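Local coordinates for rhamnose ABC transporter, periplasmic rhamnose-binding protein (Kribbella flavida, PDB 4KVF), which probably binds a sugar, as expected of the periplasmic component of a rhamnose ABC transporter, at residues A[53-67]-A[279-291]. Sequence-based numbering, arbitrary orientation.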
ATOM      1  N   TYR A  53      11.315   0.594  -3.861  1.00 46.09           N
ATOM      2  CA  TYR A  53      10.131   0.529  -3.011  1.00 43.84           C
ATOM      3  C   TYR A  53      10.339  -0.462  -1.868  1.00 39.49           C
ATOM      4  O   TYR A  53      10.131  -0.132  -0.696  1.00 39.06           O
ATOM      5  CB  TYR A  53       8.897   0.152  -3.842  1.00 43.98           C
ATOM      6  CG  TYR A  53       7.622  -0.026  -3.043  1.00 48.65           C
ATOM      7  CD1 TYR A  53       7.324  -1.240  -2.447  1.00 45.99           C
ATOM      8  CD2 TYR A  53       6.710   1.012  -2.904  1.00 51.49           C
ATOM      9  CE1 TYR A  53       6.163  -1.419  -1.713  1.00 52.93           C
ATOM     10  CE2 TYR A  53       5.537   0.838  -2.175  1.00 51.79           C
ATOM     11  CZ  TYR A  53       5.273  -0.379  -1.581  1.00 54.36           C
ATOM     12  OH  TYR A  53       4.118  -0.572  -0.851  1.00 52.65           O
ATOM     13  N   THR A  54      10.751  -1.679  -2.205  1.00 39.50           N
ATOM     14  CA  THR A  54      10.937  -2.720  -1.195  1.00 40.43           C
ATOM     15  C   THR A  54      12.028  -2.358  -0.182  1.00 37.77           C
ATOM     16  O   THR A  54      11.889  -2.621   1.017  1.00 44.01           O
ATOM     17  CB  THR A  54      11.269  -4.074  -1.840  1.00 45.48           C
ATOM     18  OG1 THR A  54      10.125  -4.549  -2.557  1.00 44.65           O
ATOM     19  CG2 THR A  54      11.654  -5.087  -0.777  1.00 40.07           C
ATOM     20  N   ASP A  55      13.104  -1.748  -0.666  1.00 41.52           N
ATOM     21  CA  ASP A  55      14.191  -1.300   0.203  1.00 45.99           C
ATOM     22  C   ASP A  55      13.705  -0.325   1.279  1.00 42.33           C
ATOM     23  O   ASP A  55      14.087  -0.444   2.445  1.00 38.29           O
ATOM     24  CB  ASP A  55      15.319  -0.666  -0.615  1.00 52.36           C
ATOM     25  CG  ASP A  55      16.142  -1.693  -1.376  1.00 51.48           C
ATOM     26  OD1 ASP A  55      15.911  -2.910  -1.193  1.00 52.87           O
ATOM     27  OD2 ASP A  55      17.032  -1.272  -2.145  1.00 60.82           O
ATOM     28  N   VAL A  56      12.865   0.631   0.886  1.00 41.20           N
ATOM     29  CA  VAL A  56      12.315   1.602   1.826  1.00 39.61           C
ATOM     30  C   VAL A  56      11.397   0.895   2.811  1.00 37.60           C
ATOM     31  O   VAL A  56      11.372   1.216   4.003  1.00 33.74           O
ATOM     32  CB  VAL A  56      11.519   2.712   1.105  1.00 45.80           C
ATOM     33  CG1 VAL A  56      10.909   3.681   2.114  1.00 43.15           C
ATOM     34  CG2 VAL A  56      12.411   3.456   0.117  1.00 48.83           C
ATOM     35  N   GLU A  57      10.664  -0.086   2.295  1.00 29.59           N
ATOM     36  CA  GLU A  57       9.696  -0.854   3.072  1.00 32.46           C
ATOM     37  C   GLU A  57      10.360  -1.645   4.193  1.00 38.17           C
ATOM     38  O   GLU A  57      10.031  -1.472   5.368  1.00 28.35           O
ATOM     39  CB  GLU A  57       8.946  -1.801   2.138  1.00 36.90           C
ATOM     40  CG  GLU A  57       7.843  -2.606   2.774  1.00 40.55           C
ATOM     41  CD  GLU A  57       6.884  -3.144   1.723  1.00 51.48           C
ATOM     42  OE1 GLU A  57       7.325  -3.930   0.851  1.00 50.75           O
ATOM     43  OE2 GLU A  57       5.696  -2.764   1.756  1.00 47.53           O
ATOM     44  N   VAL A  58      11.299  -2.516   3.842  1.00 31.98           N
ATOM     45  CA  VAL A  58      11.955  -3.319   4.868  1.00 31.83           C
ATOM     46  C   VAL A  58      12.900  -2.480   5.725  1.00 32.63           C
ATOM     47  O   VAL A  58      13.213  -2.852   6.861  1.00 32.51           O
ATOM     48  CB  VAL A  58      12.691  -4.541   4.280  1.00 31.71           C
ATOM     49  CG1 VAL A  58      11.683  -5.493   3.655  1.00 31.23           C
ATOM     50  CG2 VAL A  58      13.762  -4.104   3.273  1.00 30.61           C
ATOM     51  N   GLY A  59      13.342  -1.352   5.174  1.00 29.48           N
ATOM     52  CA  GLY A  59      14.215  -0.427   5.878  1.00 33.98           C
ATOM     53  C   GLY A  59      13.512   0.177   7.078  1.00 32.53           C
ATOM     54  O   GLY A  59      14.140   0.515   8.082  1.00 32.86           O
ATOM     55  N   GLY A  60      12.199   0.329   6.960  1.00 30.38           N
ATOM     56  CA  GLY A  60      11.390   0.802   8.064  1.00 31.01           C
ATOM     57  C   GLY A  60      11.340  -0.248   9.157  1.00 30.01           C
ATOM     58  O   GLY A  60      11.328   0.082  10.340  1.00 31.16           O
ATOM     59  N   GLY A  61      11.301  -1.516   8.760  1.00 28.94           N
ATOM     60  CA  GLY A  61      11.334  -2.602   9.720  1.00 25.69           C
ATOM     61  C   GLY A  61      12.656  -2.605  10.465  1.00 33.68           C
ATOM     62  O   GLY A  61      12.690  -2.826  11.671  1.00 30.50           O
ATOM     63  N   LYS A  62      13.746  -2.371   9.741  1.00 29.55           N
ATOM     64  CA  LYS A  62      15.068  -2.323  10.353  1.00 30.55           C
ATOM     65  C   LYS A  62      15.143  -1.244  11.437  1.00 26.71           C
ATOM     66  O   LYS A  62      15.771  -1.439  12.486  1.00 30.68           O
ATOM     67  CB  LYS A  62      16.138  -2.097   9.284  1.00 33.22           C
ATOM     68  CG  LYS A  62      17.568  -2.186   9.772  1.00 36.27           C
ATOM     69  CD  LYS A  62      18.496  -2.362   8.572  1.00 42.26           C
ATOM     70  CE  LYS A  62      19.879  -1.796   8.810  1.00 52.77           C
ATOM     71  NZ  LYS A  62      20.585  -2.447   9.936  1.00 59.89           N
ATOM     72  N   VAL A  63      14.499  -0.109  11.193  1.00 27.93           N
ATOM     73  CA  VAL A  63      14.501   0.971  12.178  1.00 28.61           C
ATOM     74  C   VAL A  63      13.749   0.564  13.446  1.00 27.77           C
ATOM     75  O   VAL A  63      14.253   0.758  14.570  1.00 32.42           O
ATOM     76  CB  VAL A  63      13.880   2.275  11.618  1.00 37.28           C
ATOM     77  CG1 VAL A  63      13.631   3.270  12.743  1.00 35.09           C
ATOM     78  CG2 VAL A  63      14.791   2.886  10.575  1.00 32.74           C
ATOM     79  N   ALA A  64      12.544   0.023  13.262  1.00 28.96           N
ATOM     80  CA  ALA A  64      11.703  -0.410  14.378  1.00 31.18           C
ATOM     81  C   ALA A  64      12.388  -1.501  15.200  1.00 32.75           C
ATOM     82  O   ALA A  64      12.360  -1.485  16.430  1.00 33.61           O
ATOM     83  CB  ALA A  64      10.359  -0.915  13.861  1.00 29.76           C
ATOM     84  N   VAL A  65      13.004  -2.453  14.513  1.00 28.33           N
ATOM     85  CA  VAL A  65      13.696  -3.544  15.195  1.00 29.47           C
ATOM     86  C   VAL A  65      14.836  -3.005  16.059  1.00 33.12           C
ATOM     87  O   VAL A  65      15.031  -3.434  17.202  1.00 30.82           O
ATOM     88  CB  VAL A  65      14.163  -4.633  14.185  1.00 25.53           C
ATOM     89  CG1 VAL A  65      15.067  -5.644  14.863  1.00 28.59           C
ATOM     90  CG2 VAL A  65      12.948  -5.334  13.611  1.00 26.68           C
ATOM     91  N   GLY A  66      15.566  -2.024  15.537  1.00 31.86           N
ATOM     92  CA  GLY A  66      16.629  -1.399  16.305  1.00 37.79           C
ATOM     93  C   GLY A  66      16.077  -0.678  17.521  1.00 34.46           C
ATOM     94  O   GLY A  66      16.697  -0.654  18.583  1.00 36.12           O
ATOM     95  N   GLU A  67      14.905  -0.075  17.370  1.00 36.07           N
ATOM     96  CA  GLU A  67      14.288   0.646  18.478  1.00 39.31           C
ATOM     97  C   GLU A  67      13.946  -0.260  19.663  1.00 32.30           C
ATOM     98  O   GLU A  67      14.119   0.132  20.822  1.00 37.44           O
ATOM     99  CB  GLU A  67      13.048   1.411  18.004  1.00 33.03           C
ATOM    100  CG  GLU A  67      13.382   2.601  17.121  1.00 34.85           C
ATOM    101  CD  GLU A  67      12.150   3.363  16.683  1.00 35.07           C
ATOM    102  OE1 GLU A  67      11.034   2.829  16.851  1.00 33.51           O
ATOM    103  OE2 GLU A  67      12.301   4.498  16.182  1.00 39.77           O
ATOM    104  N   TRP A 279       1.086   5.643   0.049  1.00 28.21           N
ATOM    105  CA  TRP A 279       1.344   5.295   1.439  1.00 29.64           C
ATOM    106  C   TRP A 279       2.858   5.346   1.641  1.00 40.06           C
ATOM    107  O   TRP A 279       3.607   5.435   0.674  1.00 32.24           O
ATOM    108  CB  TRP A 279       0.770   3.903   1.754  1.00 27.86           C
ATOM    109  CG  TRP A 279       0.980   2.883   0.658  1.00 30.15           C
ATOM    110  CD1 TRP A 279       2.097   2.125   0.450  1.00 31.63           C
ATOM    111  CD2 TRP A 279       0.042   2.506  -0.364  1.00 26.78           C
ATOM    112  NE1 TRP A 279       1.918   1.307  -0.644  1.00 34.73           N
ATOM    113  CE2 TRP A 279       0.670   1.524  -1.162  1.00 33.26           C
ATOM    114  CE3 TRP A 279      -1.258   2.903  -0.680  1.00 31.42           C
ATOM    115  CZ2 TRP A 279       0.035   0.932  -2.256  1.00 33.27           C
ATOM    116  CZ3 TRP A 279      -1.886   2.315  -1.766  1.00 36.53           C
ATOM    117  CH2 TRP A 279      -1.237   1.341  -2.541  1.00 41.28           C
ATOM    118  N   ASN A 280       3.312   5.337   2.889  1.00 32.22           N
ATOM    119  CA  ASN A 280       4.746   5.335   3.157  1.00 32.75           C
ATOM    120  C   ASN A 280       5.183   3.905   3.449  1.00 30.94           C
ATOM    121  O   ASN A 280       4.869   3.366   4.512  1.00 27.61           O
ATOM    122  CB  ASN A 280       5.083   6.269   4.326  1.00 36.16           C
ATOM    123  CG  ASN A 280       6.567   6.306   4.638  1.00 37.72           C
ATOM    124  OD1 ASN A 280       7.379   5.642   3.979  1.00 38.47           O
ATOM    125  ND2 ASN A 280       6.937   7.111   5.634  1.00 43.92           N
ATOM    126  N   PRO A 281       5.898   3.274   2.500  1.00 27.90           N
ATOM    127  CA  PRO A 281       6.205   1.850   2.663  1.00 30.57           C
ATOM    128  C   PRO A 281       7.043   1.605   3.897  1.00 29.17           C
ATOM    129  O   PRO A 281       6.938   0.534   4.487  1.00 27.24           O
ATOM    130  CB  PRO A 281       7.031   1.518   1.409  1.00 36.32           C
ATOM    131  CG  PRO A 281       6.698   2.596   0.439  1.00 37.96           C
ATOM    132  CD  PRO A 281       6.484   3.822   1.268  1.00 31.57           C
ATOM    133  N   ALA A 282       7.874   2.573   4.274  1.00 30.94           N
ATOM    134  CA  ALA A 282       8.691   2.420   5.474  1.00 27.15           C
ATOM    135  C   ALA A 282       7.817   2.196   6.705  1.00 33.22           C
ATOM    136  O   ALA A 282       8.172   1.433   7.607  1.00 29.62           O
ATOM    137  CB  ALA A 282       9.620   3.624   5.668  1.00 33.30           C
ATOM    138  N   ASP A 283       6.660   2.847   6.743  1.00 26.14           N
ATOM    139  CA  ASP A 283       5.765   2.685   7.886  1.00 25.86           C
ATOM    140  C   ASP A 283       5.150   1.296   7.926  1.00 25.01           C
ATOM    141  O   ASP A 283       4.780   0.808   8.994  1.00 24.23           O
ATOM    142  CB  ASP A 283       4.644   3.735   7.885  1.00 29.57           C
ATOM    143  CG  ASP A 283       5.151   5.138   8.160  1.00 30.93           C
ATOM    144  OD1 ASP A 283       6.252   5.289   8.736  1.00 33.16           O
ATOM    145  OD2 ASP A 283       4.431   6.104   7.812  1.00 39.81           O
ATOM    146  N   ILE A 284       5.005   0.668   6.760  1.00 24.25           N
ATOM    147  CA  ILE A 284       4.477  -0.694   6.721  1.00 23.58           C
ATOM    148  C   ILE A 284       5.437  -1.650   7.446  1.00 25.82           C
ATOM    149  O   ILE A 284       5.029  -2.437   8.304  1.00 24.42           O
ATOM    150  CB  ILE A 284       4.274  -1.181   5.268  1.00 24.98           C
ATOM    151  CG1 ILE A 284       3.349  -0.228   4.504  1.00 26.87           C
ATOM    152  CG2 ILE A 284       3.684  -2.594   5.254  1.00 26.92           C
ATOM    153  CD1 ILE A 284       3.243  -0.577   3.028  1.00 28.11           C
ATOM    154  N   GLY A 285       6.716  -1.561   7.111  1.00 25.80           N
ATOM    155  CA  GLY A 285       7.715  -2.415   7.726  1.00 25.88           C
ATOM    156  C   GLY A 285       7.890  -2.099   9.197  1.00 28.00           C
ATOM    157  O   GLY A 285       8.079  -2.987  10.029  1.00 23.50           O
ATOM    158  N   TYR A 286       7.843  -0.807   9.515  1.00 22.53           N
ATOM    159  CA  TYR A 286       7.958  -0.338  10.899  1.00 24.83           C
ATOM    160  C   TYR A 286       6.788  -0.865  11.734  1.00 26.57           C
ATOM    161  O   TYR A 286       6.980  -1.431  12.814  1.00 23.86           O
ATOM    162  CB  TYR A 286       8.023   1.198  10.900  1.00 23.97           C
ATOM    163  CG  TYR A 286       8.236   1.857  12.238  1.00 23.44           C
ATOM    164  CD1 TYR A 286       7.185   1.992  13.139  1.00 25.04           C
ATOM    165  CD2 TYR A 286       9.470   2.386  12.581  1.00 28.73           C
ATOM    166  CE1 TYR A 286       7.374   2.620  14.363  1.00 24.19           C
ATOM    167  CE2 TYR A 286       9.667   3.006  13.807  1.00 31.64           C
ATOM    168  CZ  TYR A 286       8.609   3.122  14.687  1.00 26.33           C
ATOM    169  OH  TYR A 286       8.797   3.744  15.907  1.00 29.77           O
ATOM    170  N   LEU A 287       5.568  -0.698  11.233  1.00 20.34           N
ATOM    171  CA  LEU A 287       4.409  -1.194  11.944  1.00 21.99           C
ATOM    172  C   LEU A 287       4.460  -2.711  12.096  1.00 25.14           C
ATOM    173  O   LEU A 287       4.117  -3.236  13.147  1.00 22.25           O
ATOM    174  CB  LEU A 287       3.116  -0.756  11.243  1.00 24.68           C
ATOM    175  CG  LEU A 287       1.801  -1.270  11.840  1.00 24.06           C
ATOM    176  CD1 LEU A 287       1.703  -0.970  13.336  1.00 24.85           C
ATOM    177  CD2 LEU A 287       0.609  -0.662  11.096  1.00 22.63           C
ATOM    178  N   ALA A 288       4.898  -3.411  11.051  1.00 23.47           N
ATOM    179  CA  ALA A 288       4.967  -4.871  11.111  1.00 23.84           C
ATOM    180  C   ALA A 288       5.876  -5.358  12.248  1.00 25.52           C
ATOM    181  O   ALA A 288       5.541  -6.319  12.945  1.00 23.01           O
ATOM    182  CB  ALA A 288       5.422  -5.449   9.769  1.00 22.67           C
ATOM    183  N   ALA A 289       7.010  -4.686  12.448  1.00 21.14           N
ATOM    184  CA  ALA A 289       7.922  -5.062  13.528  1.00 25.85           C
ATOM    185  C   ALA A 289       7.271  -4.901  14.904  1.00 24.39           C
ATOM    186  O   ALA A 289       7.382  -5.772  15.769  1.00 24.64           O
ATOM    187  CB  ALA A 289       9.205  -4.257  13.451  1.00 26.15           C
ATOM    188  N   TYR A 290       6.573  -3.793  15.122  1.00 23.78           N
ATOM    189  CA  TYR A 290       5.921  -3.595  16.412  1.00 26.70           C
ATOM    190  C   TYR A 290       4.778  -4.578  16.643  1.00 25.81           C
ATOM    191  O   TYR A 290       4.578  -5.047  17.757  1.00 24.09           O
ATOM    192  CB  TYR A 290       5.456  -2.135  16.592  1.00 24.81           C
ATOM    193  CG  TYR A 290       6.558  -1.234  17.109  1.00 24.40           C
ATOM    194  CD1 TYR A 290       6.807  -1.123  18.475  1.00 25.62           C
ATOM    195  CD2 TYR A 290       7.357  -0.500  16.238  1.00 24.81           C
ATOM    196  CE1 TYR A 290       7.826  -0.310  18.957  1.00 27.39           C
ATOM    197  CE2 TYR A 290       8.383   0.311  16.718  1.00 28.02           C
ATOM    198  CZ  TYR A 290       8.607   0.405  18.076  1.00 29.11           C
ATOM    199  OH  TYR A 290       9.624   1.210  18.549  1.00 30.20           O
ATOM    200  N   ALA A 291       4.022  -4.886  15.593  1.00 21.81           N
ATOM    201  CA  ALA A 291       2.925  -5.834  15.718  1.00 23.03           C
ATOM    202  C   ALA A 291       3.475  -7.219  16.071  1.00 22.87           C
ATOM    203  O   ALA A 291       2.965  -7.909  16.964  1.00 24.29           O
ATOM    204  CB  ALA A 291       2.147  -5.902  14.402  1.00 22.71           C
TER
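Gly60 and Gly285 bring helices 53-67 and 281-291 together, their axes 6.0 Å apart and crossing at -36°. A beta carbon on Gly60 would clash with Ala282 O, and one on Gly285 with Glu57 O. The backbones meet through CA-H...O contacts instead. Gly60 CA lies 3.3 Å from Ala282 O, with 164° at the hydrogen, and Gly285 CA approaches Glu57 O in the same manner.

Both helices run roughly parallel on one face of the six-stranded parallel sheet of a periplasmic binding protein lobe. Val58 and Ala289 rest on Tyr44 of strand 41-45, and Ile284 on Ile140.

Side-chain hydrogen bonds form near Tyr53 and near Glu67. Trp279 NE1 donates to Tyr53 OH at 2.9 Å, in the indole plane. Tyr53 CG is anti to the backbone N (chi1 176°), which carries the ring across to Trp279. A leucine in place of Tyr53 would probably leave Trp279 NE1 without this acceptor and Pro281 CB without the ring face it packs on. Further along, Glu67 OE1 accepts from Tyr290 OH at 2.7 Å, on its anti side, and weakly from Tyr286 OH. Tyr286 OH also bonds Lys312 N.

Apolar contacts flank these bonds. Pro281 CB sits over the Tyr53 ring face, 4.1 Å from its centroid, a CH-pi contact. The Tyr286 side chain is a knob in a hole formed by Gly60, Val63, Ala64 and Glu67, and Ala64 CB lies over one face of its ring. Ala64 CB also meets Ala289 CB at 3.6 Å.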